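Local atomic coordinates of chitinase A (Cycas revoluta, PDB entry 4MNK), a protein that probably hydrolyses chitin as a plant class V chitinase of glycosyl hydrolase family 18, and here holds N-acetylglucosamine oligosaccharide. Residues H113-D118 with S136-A141; A282-D287 with V291-Y296. All blocks are in the same frame, centred on the assembly; numbering follows the deposited sequence.

Contact 1 (H113-D118 with S136-A141). With NAG (2-acetamido-2-deoxy-beta-D-glucopyranose), chain B.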
# COMPACT_ATOMS: atom_id res chain seq x y z
N HIS A 113 1.23 -15.74 7.53
CA HIS A 113 1.53 -16.61 6.39
C HIS A 113 2.58 -16.02 5.46
O HIS A 113 2.97 -16.66 4.48
CB HIS A 113 0.26 -16.91 5.59
CG HIS A 113 -0.87 -17.42 6.43
ND1 HIS A 113 -1.07 -18.76 6.68
CD2 HIS A 113 -1.87 -16.77 7.07
CE1 HIS A 113 -2.13 -18.91 7.44
NE2 HIS A 113 -2.64 -17.72 7.69
N GLY A 114 3.04 -14.81 5.75
CA GLY A 114 4.01 -14.18 4.89
C GLY A 114 4.60 -12.90 5.44
O GLY A 114 4.18 -12.41 6.50
N LEU A 115 5.58 -12.39 4.70
CA LEU A 115 6.31 -11.18 5.02
C LEU A 115 6.19 -10.19 3.88
O LEU A 115 6.14 -10.58 2.71
CB LEU A 115 7.80 -11.50 5.21
CG LEU A 115 8.20 -12.30 6.45
CD1 LEU A 115 9.63 -12.80 6.32
CD2 LEU A 115 8.02 -11.47 7.71
N ASP A 116 6.16 -8.91 4.24
CA ASP A 116 6.16 -7.84 3.27
C ASP A 116 7.23 -6.83 3.66
O ASP A 116 7.44 -6.58 4.85
CB ASP A 116 4.79 -7.17 3.22
CG ASP A 116 4.74 -5.99 2.27
OD1 ASP A 116 4.70 -6.20 1.04
OD2 ASP A 116 4.73 -4.84 2.75
N LEU A 117 7.90 -6.26 2.66
CA LEU A 117 8.86 -5.19 2.89
C LEU A 117 8.31 -3.89 2.33
O LEU A 117 7.95 -3.82 1.16
CB LEU A 117 10.20 -5.51 2.23
CG LEU A 117 10.83 -6.87 2.56
CD1 LEU A 117 12.11 -7.06 1.77
CD2 LEU A 117 11.10 -7.00 4.06
N ASP A 118 8.22 -2.87 3.19
CA ASP A 118 7.80 -1.54 2.75
C ASP A 118 8.97 -0.57 2.91
O ASP A 118 9.19 -0.01 3.99
CB ASP A 118 6.56 -1.08 3.52
CG ASP A 118 5.97 0.22 2.97
OD1 ASP A 118 4.95 0.68 3.51
OD2 ASP A 118 6.53 0.78 2.00
N SER A 136 17.40 -11.20 -2.04
CA SER A 136 17.88 -12.49 -2.52
C SER A 136 18.14 -13.44 -1.34
O SER A 136 17.76 -14.61 -1.38
CB SER A 136 19.14 -12.33 -3.37
OG SER A 136 19.56 -13.57 -3.89
N GLU A 137 18.77 -12.91 -0.30
CA GLU A 137 19.05 -13.68 0.92
C GLU A 137 17.76 -14.08 1.64
O GLU A 137 17.65 -15.20 2.15
CB GLU A 137 19.99 -12.89 1.84
CG GLU A 137 21.42 -12.80 1.28
CD GLU A 137 22.22 -11.62 1.82
OE1 GLU A 137 21.79 -10.96 2.79
OE2 GLU A 137 23.31 -11.35 1.26
N LEU A 138 16.78 -13.18 1.65
CA LEU A 138 15.49 -13.46 2.28
C LEU A 138 14.73 -14.57 1.55
O LEU A 138 14.20 -15.48 2.17
CB LEU A 138 14.65 -12.18 2.39
CG LEU A 138 13.31 -12.26 3.13
CD1 LEU A 138 13.46 -12.84 4.54
CD2 LEU A 138 12.68 -10.88 3.17
N THR A 139 14.70 -14.49 0.22
CA THR A 139 14.07 -15.52 -0.61
C THR A 139 14.65 -16.91 -0.31
O THR A 139 13.91 -17.87 -0.10
CB THR A 139 14.20 -15.20 -2.11
OG1 THR A 139 13.52 -13.96 -2.40
CG2 THR A 139 13.59 -16.30 -2.97
N ALA A 140 15.98 -17.00 -0.29
CA ALA A 140 16.68 -18.26 -0.01
C ALA A 140 16.36 -18.80 1.38
O ALA A 140 16.10 -19.99 1.55
CB ALA A 140 18.18 -18.09 -0.19
N ALA A 141 16.37 -17.92 2.38
CA ALA A 141 16.10 -18.34 3.75
C ALA A 141 14.65 -18.77 3.94
O ALA A 141 14.37 -19.68 4.73
CB ALA A 141 16.47 -17.24 4.72
C1 NAG B . 2.38 4.95 1.49
C2 NAG B . 2.68 4.04 2.68
C3 NAG B . 1.70 4.28 3.84
C4 NAG B . 1.43 5.76 4.10
C5 NAG B . 1.15 6.50 2.79
C6 NAG B . 0.89 7.99 2.97
C7 NAG B . 1.67 1.97 1.71
C8 NAG B . 1.89 0.51 1.46
N2 NAG B . 2.67 2.62 2.33
O1 NAG B . 3.43 4.86 0.55
O3 NAG B . 2.18 3.65 5.01
O4 NAG B . 0.31 5.86 4.96
O5 NAG B . 2.24 6.30 1.91
O6 NAG B . 2.03 8.63 3.52
O7 NAG B . 0.62 2.50 1.34
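L138 of helix 125-149 meets L115 and L117 of strand 114-119. The contact is small and wholly apolar. The two methyls of L138 divide the work. CD2 of L138 comes tip to tip with CD1 of L117, 4.1 Å apart. CD1 of L138 lies 4.2 Å from CD1 of L115. The fork of L138 thus serves two strand residues that sit two positions apart. Its CG is anti to the backbone N (chi1 -175°), which carries the fork out from the helix to the strand. The main chains stay well apart, with 9.8 Å between CA of L115 and CA of L138. All three leucines are buried.

D116 and D118, which alternate with these leucines, lie on the other side of the strand, toward the barrel interior. D118 ends in the sugar pocket, where OD1 of D118 accepts a nearly straight hydrogen bond (166°) from N2 of the NAG at 3.2 Å. C8 of the acetamido methyl lies 3.7 Å from the same OD1 of D118. Y192 OH also bonds this sugar, and OD2 of D118 is close to E120 OE2. D116, D118 and E120 fit the DxDxE signature of family 18, in which the glutamate is generally the proton donor. D116 points away from the helix. Its OD1 bonds T157 OG1 and its OD2 bonds S74 OG, so both carboxylate oxygens are held.

L156 touches both L115 and L138, and S103 of helix 93-110 does the same. Strand 114-119 lies between the parallel strands 70-77 and 155-161. Helix 125-149 makes the crossover to strand 155-161, a beta-alpha-beta unit of the TIM barrel.

Contact 2 (A282-D287 with V291-Y296)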
# COMPACT_ATOMS: atom_id res chain seq x y z
N ALA A 282 -21.08 18.83 1.66
CA ALA A 282 -20.13 18.88 0.55
C ALA A 282 -20.73 18.26 -0.70
O ALA A 282 -21.52 17.31 -0.62
CB ALA A 282 -18.83 18.18 0.91
N ARG A 283 -20.37 18.80 -1.87
CA ARG A 283 -20.85 18.27 -3.14
C ARG A 283 -19.84 17.30 -3.72
O ARG A 283 -18.67 17.65 -3.90
CB ARG A 283 -21.12 19.40 -4.13
CG ARG A 283 -21.71 18.93 -5.46
CD ARG A 283 -21.98 20.08 -6.43
NE ARG A 283 -22.97 21.03 -5.91
CZ ARG A 283 -24.28 20.92 -6.09
NH1 ARG A 283 -24.80 19.90 -6.77
NH2 ARG A 283 -25.09 21.85 -5.58
N GLU A 284 -20.29 16.08 -4.01
CA GLU A 284 -19.46 15.08 -4.66
C GLU A 284 -19.56 15.20 -6.18
O GLU A 284 -20.65 15.35 -6.73
CB GLU A 284 -19.86 13.67 -4.23
CG GLU A 284 -19.13 12.57 -5.01
CD GLU A 284 -19.38 11.19 -4.45
OE1 GLU A 284 -18.43 10.58 -3.93
OE2 GLU A 284 -20.53 10.71 -4.53
N VAL A 285 -18.40 15.11 -6.84
CA VAL A 285 -18.31 15.13 -8.29
C VAL A 285 -17.49 13.94 -8.75
O VAL A 285 -16.43 13.66 -8.19
CB VAL A 285 -17.65 16.44 -8.80
CG1 VAL A 285 -17.62 16.47 -10.33
CG2 VAL A 285 -18.38 17.66 -8.26
N PHE A 286 -17.99 13.22 -9.75
CA PHE A 286 -17.19 12.19 -10.39
C PHE A 286 -16.48 12.80 -11.59
O PHE A 286 -17.10 13.47 -12.41
CB PHE A 286 -18.05 11.00 -10.83
CG PHE A 286 -17.30 9.97 -11.62
CD1 PHE A 286 -17.46 9.86 -12.99
CD2 PHE A 286 -16.42 9.09 -10.98
CE1 PHE A 286 -16.76 8.91 -13.72
CE2 PHE A 286 -15.71 8.14 -11.70
CZ PHE A 286 -15.88 8.05 -13.08
N ASP A 287 -15.17 12.56 -11.67
CA ASP A 287 -14.38 13.06 -12.78
C ASP A 287 -14.03 11.93 -13.74
O ASP A 287 -13.13 11.13 -13.47
CB ASP A 287 -13.11 13.75 -12.29
CG ASP A 287 -12.41 14.50 -13.40
OD1 ASP A 287 -12.98 15.50 -13.89
OD2 ASP A 287 -11.29 14.09 -13.79
N VAL A 291 -10.88 9.31 -13.86
CA VAL A 291 -11.48 8.18 -13.14
C VAL A 291 -11.21 8.36 -11.64
O VAL A 291 -10.38 7.66 -11.04
CB VAL A 291 -11.01 6.79 -13.67
CG1 VAL A 291 -11.79 5.67 -13.01
CG2 VAL A 291 -11.16 6.71 -15.20
N SER A 292 -11.90 9.34 -11.07
CA SER A 292 -11.70 9.73 -9.68
C SER A 292 -12.90 10.54 -9.21
O SER A 292 -13.80 10.85 -10.00
CB SER A 292 -10.43 10.57 -9.54
OG SER A 292 -10.62 11.88 -10.03
N ALA A 293 -12.91 10.88 -7.93
CA ALA A 293 -13.95 11.72 -7.37
C ALA A 293 -13.33 12.89 -6.62
O ALA A 293 -12.17 12.84 -6.21
CB ALA A 293 -14.84 10.92 -6.43
N TYR A 294 -14.12 13.94 -6.46
CA TYR A 294 -13.76 15.00 -5.54
C TYR A 294 -15.00 15.56 -4.86
O TYR A 294 -16.12 15.37 -5.34
CB TYR A 294 -12.92 16.09 -6.20
CG TYR A 294 -13.52 16.82 -7.38
CD1 TYR A 294 -14.21 18.02 -7.21
CD2 TYR A 294 -13.37 16.33 -8.68
CE1 TYR A 294 -14.75 18.70 -8.30
CE2 TYR A 294 -13.90 17.00 -9.78
CZ TYR A 294 -14.59 18.19 -9.58
OH TYR A 294 -15.11 18.85 -10.67
N ALA A 295 -14.79 16.21 -3.73
CA ALA A 295 -15.88 16.81 -2.98
C ALA A 295 -15.41 18.13 -2.40
O ALA A 295 -14.25 18.27 -2.02
CB ALA A 295 -16.36 15.88 -1.88
N TYR A 296 -16.32 19.10 -2.34
CA TYR A 296 -15.97 20.42 -1.84
C TYR A 296 -17.10 21.06 -1.06
O TYR A 296 -18.28 20.81 -1.33
CB TYR A 296 -15.53 21.34 -3.00
CG TYR A 296 -16.61 21.59 -4.03
CD1 TYR A 296 -16.74 20.76 -5.14
CD2 TYR A 296 -17.51 22.65 -3.88
CE1 TYR A 296 -17.74 20.99 -6.09
CE2 TYR A 296 -18.51 22.88 -4.81
CZ TYR A 296 -18.62 22.04 -5.91
OH TYR A 296 -19.61 22.28 -6.84
O HOH W 1 -14.99 17.10 -13.02
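V285 sets its branched side chain over one face of the Y294 ring. CB of V285 stands 3.8 Å from the Y294 ring centroid, 18° off the normal, a CH-pi contact. CG1 of V285 reaches outward to Y294 OH at 3.5 Å. CG2 of V285 stays over Y294, 3.8 Å from its CE1, and also touches the edge of Y296 at CE1. V285 is therefore a bump lodged between two tyrosines. R283 closes the row by laying CB over one face of Y296. CD of R283 runs out along the ring to 3.3 Å from Y296 OH. CG of Y294 sits between the backbone N and carbonyl carbon (chi1 59°), which folds the ring across to the facing strand. CB of D287 lies at the Y294 edge. A water in the ring plane joins Y294 OH to OD1 of D287, to which it donates at 2.7 Å. An alanine in place of Y294 would probably leave V285 without its aromatic floor and this water without one of its two holders.

The opposite face carries small A293 and A295, leaving low ground. F277 and I278 of helix 271-279 touch A295, A282 CB approaches A295 CB, and Y304 touches both alanines. F286 extends beside them, its CD2 3.3 Å from S292 O, and helix 307-319 packs against this ring. Antiparallel backbone bonds run beneath, such as V285 N to Y294 O at 2.7 Å. At the turn, D287 O takes N-H from S292 and, weakly, from V291. OD2 of D287 and OG of S292 both bond T290 OG1. W301 stacks with Y294 from strand 300-304. The whole is a beta hairpin with a G1 beta bulge, in the class V alpha+beta insertion between the last two barrel strands.

Contact 1 is buried between the barrel wall and a surrounding helix, and contact 2 belongs to a more peripheral hairpin. They share no helix or strand. They lie on opposite sides of the chain's centre, with their own centres 39 Å apart and nearest atoms about 22 Å apart. Contact 1 joins a strand to a helix through three buried leucines alone. Contact 2 joins two strands, so backbone bonds carry it, with aromatic rings, charged groups and water along one partly exposed face. The hairpin is tied to the barrel by strand pairing: 292-297 with 300-304, and 300-304 with 234-247. Contact 1 alone includes a residue that binds sugar.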